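HTH-type transcriptional activator AmpR (Citrobacter freundii, PDB 3KOS) regulates expression of the beta-lactamase gene as a LysR-family transcription factor, of which this chain is the effector-binding domain. Local coordinates at residues E12-I16 against P194-F199; H48-V52 against T62-G66; L82-L86 against E114-W118; I101-L107 against M150-I154. All coordinates share one frame; numbering follows the deposited sequence.

Contact 1 (E12-I16 against P194-F199); sequences EKLKI and PAMREF
Ile-16 and Phe-199 make the aromatic part of this strand-helix contact. The methyl CD1 of Ile-16 sits over one face of the ring, 3.5 Å from the centroid of the Phe-199 ring and somewhat toward its rim, a CH-pi contact 20° from the ring normal. With CG of Phe-199 anti to the backbone N (chi1 179°) the ring is carried toward Ile-16, and a chi2 of -91° sets its face to the methyl.

The aliphatic part belongs to Leu-14, whose two methyls divide the work. CD1 presses on Met-196 (a selenomethionine), 3.4 Å from Met-196 CG and closer than carbons usually pack, while CD2 rests 3.4 Å from Phe-199 CB, the two side chains crossing at about a right angle. Nearer the start of the helix, Ala-195 faces the strand, its CB 4.4 Å from Leu-14 CB.

No direct hydrogen bond joins the segments, and the polar link is a water. It donates to Glu-12 OE1 at 2.9 Å and accepts from Ala-195 N at 3.0 Å, so the carboxylate reaches a backbone N-H in the helix's first turn through the water.

Helix 194-209 thus lies across strand 12-19, which pairs with strands 41-48 and 61-66 in the mixed sheet; Phe-34 of helix 20-37 meets Phe-199 edge-to-face, and Ile-41 and Leu-43 of strand 41-48 touch Leu-14.

Contact 2 (H48-V52 against T62-G66); sequences HNNRV and TIRYG
Asn-50 reaches Tyr-65 through a backbone in the left-handed region (phi 78°) and a chi1 of -140°, off any staggered position, which together turn the carboxamide onto the strand. There it pairs with the backbone of a single residue. Tyr-65 N donates to Asn-50 OD1 at 2.8 Å, and Asn-50 ND2 donates to Tyr-65 O at 3.0 Å, both almost straight. The side-chain amide thereby does what a peptide group of a neighbouring strand might have done, and the two bonds together fix its rotation. Asn-50 N in turn donates to His-48 ND1 in the plane of the imidazole, tying the turn together.

Strand 61-66 belongs to the first of the two alpha/beta lobes of the LysR effector domain, and the 48-52 loop follows its edge strand 41-48. A buffer molecule lying near Tyr-65 is consistent with a pocket close by, as in relatives that bind effectors between the lobes.

Further along, Val-52 CG1 lies over the His-48 ring and 3.8 Å from Thr-62 CG2, the same methyl that approaches His-48 NE2 at 3.6 Å. Arg-64 meets the loop through water: one molecule accepts from Arg-64 NH1 at 2.8 Å and donates to Val-52 O at 2.9 Å. Thr-62 CG2 lies over one face of that guanidinium, whose NH2 is bonded to Thr-185 on strand 181-187.

Contact 3 (L82-L86 against E114-W118); sequences LMSPL and EWALW
Met-83, a selenomethionine, lies crosswise to Glu-114. Its chain runs out extended and then folds at the selenium, chi3 being eclipsed at -1°, which swings CE toward the aliphatic part of the glutamate, 4.0 Å from Glu-114 CG. The selenium itself lies at 4.0 Å from Glu-114 OE2. That carboxylate oxygen is hydrogen-bonded to Ser-109 OG; toward Met-83 the contacts are van der Waals.

Ser-84 comes next and adds little directly, its OG 4.2 Å from Trp-118 NE1. Both groups are hydrogen-bonded to one acceptor, Thr-175 O, which holds the indole at its nitrogen.

Pro-85 carries the heart of the contact. Its CG stands 3.5 Å from the centroid of the six-membered ring of Trp-118, only 10° off the normal, and its CD approaches Trp-118 CE2 at 3.3 Å; the pyrrolidine thus lies over one face of the indole as a CH-pi contact. The same CG also touches Trp-115, 3.8 Å from Trp-115 CH2, so that the proline is fitted against two tryptophans one helical turn apart. Trp-115 NE1 is bonded to Leu-107 O, which settles how that indole is turned.

A helix packed nearly perpendicular to a sheet strand (100° between their directions), with its aromatic side chains closing the core, belongs here to the second alpha/beta lobe of the type II periplasmic-binding-protein-like fold.

Contact 4 (I101-L107 against M150-I154); sequences ILKFPLL and MGVAI
A single parallel beta bridge, between Leu-106 and Val-152, joins the 101-107 and 150-154 segments at the far end of the second lobe. Val-152 serves with both its backbone groups: Val-152 N donates to Pro-105 O at 3.0 Å, and Val-152 O receives Leu-107 N at 2.9 Å. Pairing with the residues before and after Leu-106 is the parallel pattern.

Side chains pack around this pair of bonds, Leu-107 and Val-152 contributing about equally. Leu-107 folds along the Gly-151 to Ala-153 backbone with CD1 3.7 Å from Gly-151 O and 4.1 Å from Ala-153 CB. Gly-151, fully extended, brings its CA to 3.2 Å from Pro-105 O, so the two backbones meet with no side chain between them. Val-152, its CG1 anti to the backbone N (chi1 179°), turns toward the preceding loop, where Ile-101 CG2 lies 4.0 Å from Val-152 CB, the two crossing at about a right angle, and Phe-104 CB borders Val-152 CG2 at 4.2 Å. Pro-105 CG rests 3.6 Å from Met-150 O.

The bridge connects the pair of strands 106-109 and 133-136 to strand 153-156, itself beside 73-86. Helix 139-147 packs on Leu-107 and Ala-153, helix 114-121 lies against Ile-101 and Leu-106, and Met-150 touches Phe-28 of the second subunit.

Contacts 3 and 4 are buried neighbours in one lobe, their centres about 11 Å apart. Each supplies one of two adjacent strands, 73-86 and 153-156, and Leu-86 N probably bonds to Ala-153 O. Contact 1 lies in the other lobe, about 35 Å from contact 3 between centres, and is likewise a buried apolar joint, though with a watered rim. Contact 2, partly buried and nearer the middle of the chain, is the polar one, relying on carboxamide-to-backbone hydrogen bonds and waters; Tyr-65 OH meets Met-83 SE at 3.8 Å, through which it also touches contact 3. Chemistry follows place: helices meet sheet through carbon, the bridged segments through backbone, and a loop probably close to the interlobe region through polar side chains.

Contact 1 (E12-I16 against P194-F199)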
loop_
_atom_site.group_PDB
_atom_site.type_symbol
_atom_site.label_atom_id
_atom_site.label_comp_id
_atom_site.label_asym_id
_atom_site.label_seq_id
_atom_site.Cartn_x
_atom_site.Cartn_y
_atom_site.Cartn_z
ATOM N N GLU A 12 -14.260 -23.654 -10.143
ATOM C CA GLU A 12 -15.307 -22.702 -9.820
ATOM C C GLU A 12 -14.628 -21.384 -9.499
ATOM O O GLU A 12 -13.687 -21.351 -8.713
ATOM C CB GLU A 12 -16.119 -23.193 -8.622
ATOM C CG GLU A 12 -16.717 -24.587 -8.848
ATOM C CD GLU A 12 -17.506 -25.098 -7.657
ATOM O OE1 GLU A 12 -17.505 -24.433 -6.602
ATOM O OE2 GLU A 12 -18.139 -26.176 -7.775
ATOM N N LYS A 13 -15.097 -20.310 -10.114
ATOM C CA LYS A 13 -14.457 -19.012 -9.938
ATOM C C LYS A 13 -14.846 -18.374 -8.612
ATOM O O LYS A 13 -15.993 -18.471 -8.182
ATOM C CB LYS A 13 -14.815 -18.089 -11.096
ATOM C CG LYS A 13 -14.059 -16.775 -11.080
ATOM C CD LYS A 13 -14.238 -16.037 -12.389
ATOM C CE LYS A 13 -13.571 -14.671 -12.347
ATOM N NZ LYS A 13 -13.799 -13.934 -13.617
ATOM N N LEU A 14 -13.876 -17.729 -7.963
ATOM C CA LEU A 14 -14.137 -16.969 -6.748
ATOM C C LEU A 14 -13.310 -15.687 -6.803
ATOM O O LEU A 14 -12.092 -15.743 -6.947
ATOM C CB LEU A 14 -13.766 -17.785 -5.512
ATOM C CG LEU A 14 -13.844 -17.104 -4.141
ATOM C CD1 LEU A 14 -15.244 -16.608 -3.864
ATOM C CD2 LEU A 14 -13.413 -18.073 -3.052
ATOM N N LYS A 15 -13.977 -14.544 -6.693
ATOM C CA LYS A 15 -13.296 -13.259 -6.828
ATOM C C LYS A 15 -13.347 -12.511 -5.505
ATOM O O LYS A 15 -14.424 -12.230 -4.971
ATOM C CB LYS A 15 -13.926 -12.426 -7.950
ATOM C CG LYS A 15 -12.981 -11.370 -8.486
ATOM C CD LYS A 15 -13.601 -10.452 -9.549
ATOM C CE LYS A 15 -12.570 -9.391 -9.959
ATOM N NZ LYS A 15 -13.125 -8.317 -10.840
ATOM N N ILE A 16 -12.174 -12.215 -4.960
ATOM C CA ILE A 16 -12.101 -11.598 -3.651
ATOM C C ILE A 16 -11.190 -10.371 -3.662
ATOM O O ILE A 16 -10.062 -10.441 -4.128
ATOM C CB ILE A 16 -11.604 -12.589 -2.605
ATOM C CG1 ILE A 16 -12.517 -13.827 -2.590
ATOM C CG2 ILE A 16 -11.572 -11.941 -1.239
ATOM C CD1 ILE A 16 -12.356 -14.694 -1.367
ATOM N N PRO A 194 -21.185 -21.994 -3.672
ATOM C CA PRO A 194 -20.474 -23.007 -2.886
ATOM C C PRO A 194 -19.004 -22.643 -2.669
ATOM O O PRO A 194 -18.465 -22.905 -1.594
ATOM C CB PRO A 194 -20.570 -24.266 -3.759
ATOM C CG PRO A 194 -21.742 -24.033 -4.645
ATOM C CD PRO A 194 -21.853 -22.558 -4.857
ATOM N N ALA A 195 -18.365 -22.078 -3.685
ATOM C CA ALA A 195 -16.954 -21.694 -3.582
ATOM C C ALA A 195 -16.778 -20.645 -2.485
ATOM O O ALA A 195 -15.817 -20.692 -1.718
ATOM C CB ALA A 195 -16.452 -21.159 -4.908
HETATM N N MSE A 196 -17.713 -19.704 -2.409
HETATM C CA MSE A 196 -17.679 -18.690 -1.355
HETATM C C MSE A 196 -17.835 -19.321 0.028
HETATM O O MSE A 196 -17.071 -19.018 0.947
HETATM C CB MSE A 196 -18.750 -17.618 -1.600
HETATM C CG MSE A 196 -18.467 -16.777 -2.844
HETATM SE SE MSE A 196 -20.056 -15.764 -3.436
HETATM C CE MSE A 196 -20.266 -14.609 -1.873
ATOM N N ARG A 197 -18.809 -20.220 0.179
ATOM C CA ARG A 197 -19.024 -20.846 1.475
ATOM C C ARG A 197 -17.775 -21.603 1.898
ATOM O O ARG A 197 -17.394 -21.590 3.067
ATOM C CB ARG A 197 -20.241 -21.794 1.444
ATOM C CG ARG A 197 -21.590 -21.081 1.438
ATOM C CD ARG A 197 -22.775 -22.082 1.547
ATOM N NE ARG A 197 -22.983 -22.795 0.292
ATOM C CZ ARG A 197 -23.719 -22.325 -0.712
ATOM N NH1 ARG A 197 -24.324 -21.153 -0.590
ATOM N NH2 ARG A 197 -23.857 -23.020 -1.834
ATOM N N GLU A 198 -17.146 -22.274 0.943
ATOM C CA GLU A 198 -15.954 -23.057 1.233
ATOM C C GLU A 198 -14.771 -22.186 1.625
ATOM O O GLU A 198 -14.072 -22.469 2.598
ATOM C CB GLU A 198 -15.625 -23.969 0.052
ATOM C CG GLU A 198 -16.604 -25.147 -0.004
ATOM C CD GLU A 198 -16.493 -25.991 -1.247
ATOM O OE1 GLU A 198 -15.824 -25.573 -2.213
ATOM O OE2 GLU A 198 -17.103 -27.084 -1.261
ATOM N N PHE A 199 -14.548 -21.118 0.871
ATOM C CA PHE A 199 -13.485 -20.189 1.230
ATOM C C PHE A 199 -13.707 -19.574 2.619
ATOM O O PHE A 199 -12.782 -19.500 3.423
ATOM C CB PHE A 199 -13.337 -19.091 0.179
ATOM C CG PHE A 199 -12.266 -18.090 0.515
ATOM C CD1 PHE A 199 -12.573 -16.955 1.241
ATOM C CD2 PHE A 199 -10.950 -18.312 0.139
ATOM C CE1 PHE A 199 -11.588 -16.028 1.566
ATOM C CE2 PHE A 199 -9.958 -17.394 0.464
ATOM C CZ PHE A 199 -10.283 -16.247 1.176
HETATM O O HOH W 1 -19.112 -21.994 -6.639
#

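Contact 2 (H48-V52 against T62-G66)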
loop_
_atom_site.group_PDB
_atom_site.type_symbol
_atom_site.label_atom_id
_atom_site.label_comp_id
_atom_site.label_asym_id
_atom_site.label_seq_id
_atom_site.Cartn_x
_atom_site.Cartn_y
_atom_site.Cartn_z
ATOM N N HIS A 48 -6.988 -3.870 -2.235
ATOM C CA HIS A 48 -7.542 -2.523 -2.212
ATOM C C HIS A 48 -7.067 -1.816 -0.945
ATOM O O HIS A 48 -6.398 -2.429 -0.105
ATOM C CB HIS A 48 -9.080 -2.560 -2.303
ATOM C CG HIS A 48 -9.749 -3.381 -1.235
ATOM N ND1 HIS A 48 -9.903 -2.935 0.061
ATOM C CD2 HIS A 48 -10.340 -4.600 -1.281
ATOM C CE1 HIS A 48 -10.543 -3.850 0.769
ATOM N NE2 HIS A 48 -10.817 -4.869 -0.022
ATOM N N ASN A 49 -7.370 -0.524 -0.818
ATOM C CA ASN A 49 -6.941 0.219 0.361
ATOM C C ASN A 49 -8.080 0.471 1.350
ATOM O O ASN A 49 -8.116 1.500 2.036
ATOM C CB ASN A 49 -6.225 1.527 -0.032
ATOM C CG ASN A 49 -7.146 2.530 -0.715
ATOM O OD1 ASN A 49 -8.311 2.247 -0.993
ATOM N ND2 ASN A 49 -6.620 3.724 -0.974
ATOM N N ASN A 50 -9.006 -0.480 1.409
ATOM C CA ASN A 50 -10.161 -0.415 2.297
ATOM C C ASN A 50 -11.285 0.494 1.819
ATOM O O ASN A 50 -12.359 0.504 2.413
ATOM C CB ASN A 50 -9.777 -0.036 3.726
ATOM C CG ASN A 50 -10.557 -0.829 4.748
ATOM O OD1 ASN A 50 -10.575 -2.060 4.688
ATOM N ND2 ASN A 50 -11.201 -0.146 5.683
ATOM N N ARG A 51 -11.024 1.265 0.770
ATOM C CA ARG A 51 -12.074 2.023 0.087
ATOM C C ARG A 51 -12.328 1.320 -1.213
ATOM O O ARG A 51 -11.509 1.380 -2.143
ATOM C CB ARG A 51 -11.654 3.466 -0.199
ATOM C CG ARG A 51 -11.521 4.311 1.029
ATOM C CD ARG A 51 -10.205 4.016 1.704
ATOM N NE ARG A 51 -9.912 4.981 2.754
ATOM C CZ ARG A 51 -8.824 4.939 3.513
ATOM N NH1 ARG A 51 -7.917 3.987 3.321
ATOM N NH2 ARG A 51 -8.643 5.845 4.465
ATOM N N VAL A 52 -13.459 0.638 -1.276
ATOM C CA VAL A 52 -13.727 -0.247 -2.382
ATOM C C VAL A 52 -15.229 -0.373 -2.581
ATOM O O VAL A 52 -16.009 -0.247 -1.639
ATOM C CB VAL A 52 -13.105 -1.634 -2.126
ATOM C CG1 VAL A 52 -13.718 -2.276 -0.896
ATOM C CG2 VAL A 52 -13.241 -2.523 -3.350
ATOM N N THR A 62 -15.454 -9.224 -0.053
ATOM C CA THR A 62 -14.508 -8.155 0.268
ATOM C C THR A 62 -13.926 -8.430 1.651
ATOM O O THR A 62 -14.664 -8.656 2.609
ATOM C CB THR A 62 -15.225 -6.803 0.325
ATOM O OG1 THR A 62 -15.884 -6.560 -0.922
ATOM C CG2 THR A 62 -14.233 -5.673 0.608
ATOM N N ILE A 63 -12.603 -8.439 1.769
ATOM C CA ILE A 63 -12.017 -8.523 3.096
ATOM C C ILE A 63 -11.575 -7.115 3.449
ATOM O O ILE A 63 -10.903 -6.469 2.657
ATOM C CB ILE A 63 -10.866 -9.519 3.158
ATOM C CG1 ILE A 63 -11.425 -10.945 2.964
ATOM C CG2 ILE A 63 -10.147 -9.383 4.497
ATOM C CD1 ILE A 63 -10.356 -12.037 2.900
ATOM N N ARG A 64 -11.996 -6.637 4.616
ATOM C CA ARG A 64 -11.848 -5.233 4.954
ATOM C C ARG A 64 -11.666 -5.017 6.448
ATOM O O ARG A 64 -11.942 -5.906 7.262
ATOM C CB ARG A 64 -13.091 -4.470 4.483
ATOM C CG ARG A 64 -14.341 -4.848 5.239
ATOM C CD ARG A 64 -15.575 -4.706 4.350
ATOM N NE ARG A 64 -15.657 -3.381 3.748
ATOM C CZ ARG A 64 -16.580 -3.023 2.863
ATOM N NH1 ARG A 64 -16.583 -1.794 2.357
ATOM N NH2 ARG A 64 -17.500 -3.899 2.482
ATOM N N TYR A 65 -11.224 -3.813 6.799
ATOM C CA TYR A 65 -11.064 -3.409 8.187
ATOM C C TYR A 65 -12.253 -2.544 8.568
ATOM O O TYR A 65 -12.615 -1.629 7.829
ATOM C CB TYR A 65 -9.785 -2.579 8.328
ATOM C CG TYR A 65 -9.547 -1.953 9.692
ATOM C CD1 TYR A 65 -10.038 -0.686 9.990
ATOM C CD2 TYR A 65 -8.798 -2.611 10.663
ATOM C CE1 TYR A 65 -9.804 -0.092 11.222
ATOM C CE2 TYR A 65 -8.555 -2.023 11.906
ATOM C CZ TYR A 65 -9.060 -0.759 12.169
ATOM O OH TYR A 65 -8.835 -0.161 13.384
ATOM N N GLY A 66 -12.858 -2.826 9.718
ATOM C CA GLY A 66 -13.969 -2.014 10.171
ATOM C C GLY A 66 -14.701 -2.579 11.370
ATOM O O GLY A 66 -14.161 -3.407 12.111
HETATM O O HOH W 2 -14.829 0.519 1.474
HETATM O O HOH W 3 -18.115 -0.861 0.204
#

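Contact 3 (L82-L86 against E114-W118)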
loop_
_atom_site.group_PDB
_atom_site.type_symbol
_atom_site.label_atom_id
_atom_site.label_comp_id
_atom_site.label_asym_id
_atom_site.label_seq_id
_atom_site.Cartn_x
_atom_site.Cartn_y
_atom_site.Cartn_z
ATOM N N LEU A 82 -5.913 -5.259 16.908
ATOM C CA LEU A 82 -5.447 -4.363 17.961
ATOM C C LEU A 82 -4.230 -3.559 17.518
ATOM O O LEU A 82 -3.282 -4.104 16.957
ATOM C CB LEU A 82 -5.112 -5.151 19.224
ATOM C CG LEU A 82 -6.285 -5.953 19.800
ATOM C CD1 LEU A 82 -5.891 -6.573 21.137
ATOM C CD2 LEU A 82 -7.497 -5.055 19.968
HETATM N N MSE A 83 -4.265 -2.259 17.785
HETATM C CA MSE A 83 -3.220 -1.349 17.322
HETATM C C MSE A 83 -2.329 -0.830 18.433
HETATM O O MSE A 83 -2.778 -0.602 19.558
HETATM C CB MSE A 83 -3.838 -0.152 16.618
HETATM C CG MSE A 83 -4.690 -0.535 15.435
HETATM SE SE MSE A 83 -5.520 1.052 14.658
HETATM C CE MSE A 83 -4.824 2.399 15.866
ATOM N N SER A 84 -1.061 -0.618 18.099
ATOM C CA SER A 84 -0.097 -0.106 19.055
ATOM C C SER A 84 0.973 0.661 18.275
ATOM O O SER A 84 1.122 0.462 17.067
ATOM C CB SER A 84 0.511 -1.284 19.826
ATOM O OG SER A 84 1.204 -0.856 20.984
ATOM N N PRO A 85 1.704 1.562 18.949
ATOM C CA PRO A 85 2.777 2.271 18.252
ATOM C C PRO A 85 3.830 1.308 17.721
ATOM O O PRO A 85 4.114 0.295 18.356
ATOM C CB PRO A 85 3.371 3.159 19.344
ATOM C CG PRO A 85 2.196 3.469 20.226
ATOM C CD PRO A 85 1.381 2.187 20.250
ATOM N N LEU A 86 4.377 1.630 16.555
ATOM C CA LEU A 86 5.392 0.807 15.909
ATOM C C LEU A 86 6.401 1.738 15.276
ATOM O O LEU A 86 6.016 2.689 14.609
ATOM C CB LEU A 86 4.756 -0.048 14.810
ATOM C CG LEU A 86 3.762 -1.111 15.269
ATOM C CD1 LEU A 86 2.973 -1.632 14.075
ATOM C CD2 LEU A 86 4.483 -2.255 15.984
ATOM N N GLU A 114 -6.832 8.372 16.082
ATOM C CA GLU A 114 -6.102 7.182 16.534
ATOM C C GLU A 114 -5.066 7.505 17.612
ATOM O O GLU A 114 -4.972 6.813 18.633
ATOM C CB GLU A 114 -5.414 6.491 15.355
ATOM C CG GLU A 114 -6.375 5.805 14.400
ATOM C CD GLU A 114 -5.684 5.309 13.143
ATOM O OE1 GLU A 114 -4.611 5.844 12.794
ATOM O OE2 GLU A 114 -6.223 4.389 12.500
ATOM N N TRP A 115 -4.274 8.546 17.381
ATOM C CA TRP A 115 -3.249 8.926 18.350
ATOM C C TRP A 115 -3.856 9.513 19.625
ATOM O O TRP A 115 -3.401 9.213 20.723
ATOM C CB TRP A 115 -2.213 9.869 17.725
ATOM C CG TRP A 115 -1.167 9.101 16.983
ATOM C CD1 TRP A 115 -0.996 9.029 15.626
ATOM C CD2 TRP A 115 -0.168 8.253 17.562
ATOM N NE1 TRP A 115 0.059 8.189 15.329
ATOM C CE2 TRP A 115 0.584 7.705 16.501
ATOM C CE3 TRP A 115 0.159 7.902 18.874
ATOM C CZ2 TRP A 115 1.653 6.835 16.717
ATOM C CZ3 TRP A 115 1.219 7.041 19.093
ATOM C CH2 TRP A 115 1.956 6.513 18.015
ATOM N N ALA A 116 -4.891 10.332 19.474
ATOM C CA ALA A 116 -5.587 10.873 20.634
ATOM C C ALA A 116 -6.097 9.727 21.506
ATOM O O ALA A 116 -5.960 9.756 22.728
ATOM C CB ALA A 116 -6.741 11.768 20.197
ATOM N N LEU A 117 -6.662 8.707 20.873
ATOM C CA LEU A 117 -7.227 7.583 21.609
ATOM C C LEU A 117 -6.161 6.725 22.281
ATOM O O LEU A 117 -6.334 6.313 23.424
ATOM C CB LEU A 117 -8.129 6.733 20.710
ATOM C CG LEU A 117 -9.378 7.484 20.230
ATOM C CD1 LEU A 117 -10.074 6.752 19.094
ATOM C CD2 LEU A 117 -10.345 7.725 21.392
ATOM N N TRP A 118 -5.056 6.448 21.590
ATOM C CA TRP A 118 -4.005 5.651 22.224
ATOM C C TRP A 118 -3.382 6.384 23.414
ATOM O O TRP A 118 -3.203 5.800 24.486
ATOM C CB TRP A 118 -2.918 5.221 21.226
ATOM C CG TRP A 118 -2.001 4.207 21.807
ATOM C CD1 TRP A 118 -2.187 2.850 21.836
ATOM C CD2 TRP A 118 -0.770 4.456 22.480
ATOM N NE1 TRP A 118 -1.139 2.243 22.478
ATOM C CE2 TRP A 118 -0.258 3.209 22.890
ATOM C CE3 TRP A 118 -0.043 5.616 22.776
ATOM C CZ2 TRP A 118 0.946 3.091 23.575
ATOM C CZ3 TRP A 118 1.149 5.495 23.460
ATOM C CH2 TRP A 118 1.631 4.245 23.851
#

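Contact 4 (I101-L107 against M150-I154)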
loop_
_atom_site.group_PDB
_atom_site.type_symbol
_atom_site.label_atom_id
_atom_site.label_comp_id
_atom_site.label_asym_id
_atom_site.label_seq_id
_atom_site.Cartn_x
_atom_site.Cartn_y
_atom_site.Cartn_z
ATOM N N ILE A 101 7.240 9.506 22.399
ATOM C CA ILE A 101 6.775 9.330 21.027
ATOM C C ILE A 101 6.704 10.689 20.333
ATOM O O ILE A 101 6.980 10.808 19.132
ATOM C CB ILE A 101 5.408 8.619 20.984
ATOM C CG1 ILE A 101 5.579 7.146 21.366
ATOM C CG2 ILE A 101 4.775 8.742 19.598
ATOM C CD1 ILE A 101 4.271 6.389 21.609
ATOM N N LEU A 102 6.368 11.719 21.106
ATOM C CA LEU A 102 6.155 13.060 20.565
ATOM C C LEU A 102 7.445 13.800 20.201
ATOM O O LEU A 102 7.409 14.933 19.713
ATOM C CB LEU A 102 5.281 13.886 21.514
ATOM C CG LEU A 102 3.918 13.245 21.763
ATOM C CD1 LEU A 102 3.101 14.025 22.775
ATOM C CD2 LEU A 102 3.163 13.116 20.443
ATOM N N LYS A 103 8.584 13.158 20.421
ATOM C CA LYS A 103 9.833 13.673 19.880
ATOM C C LYS A 103 9.787 13.598 18.361
ATOM O O LYS A 103 10.494 14.332 17.674
ATOM C CB LYS A 103 11.012 12.837 20.365
ATOM C CG LYS A 103 11.350 12.981 21.830
ATOM C CD LYS A 103 12.414 11.953 22.174
ATOM C CE LYS A 103 12.816 12.009 23.627
ATOM N NZ LYS A 103 13.882 11.003 23.883
ATOM N N PHE A 104 8.948 12.703 17.843
ATOM C CA PHE A 104 8.938 12.398 16.411
ATOM C C PHE A 104 7.604 12.725 15.745
ATOM O O PHE A 104 6.593 12.902 16.424
ATOM C CB PHE A 104 9.301 10.930 16.201
ATOM C CG PHE A 104 10.563 10.530 16.902
ATOM C CD1 PHE A 104 11.793 10.881 16.383
ATOM C CD2 PHE A 104 10.519 9.836 18.094
ATOM C CE1 PHE A 104 12.961 10.533 17.033
ATOM C CE2 PHE A 104 11.685 9.481 18.747
ATOM C CZ PHE A 104 12.904 9.834 18.215
ATOM N N PRO A 105 7.601 12.831 14.408
ATOM C CA PRO A 105 6.330 13.027 13.707
ATOM C C PRO A 105 5.466 11.788 13.886
ATOM O O PRO A 105 5.996 10.721 14.171
ATOM C CB PRO A 105 6.753 13.161 12.238
ATOM C CG PRO A 105 8.184 13.590 12.292
ATOM C CD PRO A 105 8.756 12.901 13.493
ATOM N N LEU A 106 4.159 11.936 13.727
ATOM C CA LEU A 106 3.251 10.819 13.900
ATOM C C LEU A 106 2.729 10.355 12.550
ATOM O O LEU A 106 2.488 11.160 11.659
ATOM C CB LEU A 106 2.094 11.207 14.821
ATOM C CG LEU A 106 2.491 11.632 16.246
ATOM C CD1 LEU A 106 1.276 12.122 17.018
ATOM C CD2 LEU A 106 3.165 10.478 16.984
ATOM N N LEU A 107 2.564 9.047 12.406
ATOM C CA LEU A 107 1.986 8.470 11.204
ATOM C C LEU A 107 0.669 7.841 11.615
ATOM O O LEU A 107 0.611 7.121 12.617
ATOM C CB LEU A 107 2.904 7.377 10.627
ATOM C CG LEU A 107 4.398 7.731 10.550
ATOM C CD1 LEU A 107 5.213 6.583 9.960
ATOM C CD2 LEU A 107 4.645 9.003 9.762
HETATM N N MSE A 150 10.519 7.748 9.308
HETATM C CA MSE A 150 9.803 8.991 9.024
HETATM C C MSE A 150 8.983 9.457 10.238
HETATM O O MSE A 150 8.645 10.628 10.361
HETATM C CB MSE A 150 8.896 8.859 7.789
HETATM C CG MSE A 150 9.621 8.540 6.482
HETATM SE SE MSE A 150 10.870 9.998 6.022
HETATM C CE MSE A 150 9.544 11.400 5.750
ATOM N N GLY A 151 8.650 8.527 11.123
ATOM C CA GLY A 151 7.865 8.854 12.294
ATOM C C GLY A 151 7.434 7.588 12.996
ATOM O O GLY A 151 7.839 6.488 12.613
ATOM N N VAL A 152 6.629 7.747 14.038
ATOM C CA VAL A 152 6.085 6.612 14.767
ATOM C C VAL A 152 4.697 6.305 14.219
ATOM O O VAL A 152 3.846 7.186 14.146
ATOM C CB VAL A 152 5.998 6.913 16.273
ATOM C CG1 VAL A 152 5.397 5.716 17.028
ATOM C CG2 VAL A 152 7.381 7.248 16.815
ATOM N N ALA A 153 4.496 5.056 13.808
ATOM C CA ALA A 153 3.225 4.616 13.246
ATOM C C ALA A 153 2.330 4.033 14.334
ATOM O O ALA A 153 2.792 3.701 15.417
ATOM C CB ALA A 153 3.476 3.560 12.190
ATOM N N ILE A 154 1.045 3.926 14.042
ATOM C CA ILE A 154 0.161 3.134 14.882
ATOM C C ILE A 154 -0.696 2.289 13.952
ATOM O O ILE A 154 -1.351 2.812 13.043
ATOM C CB ILE A 154 -0.669 4.013 15.862
ATOM C CG1 ILE A 154 -1.483 3.127 16.821
ATOM C CG2 ILE A 154 -1.548 5.006 15.099
ATOM C CD1 ILE A 154 -2.121 3.901 17.980
#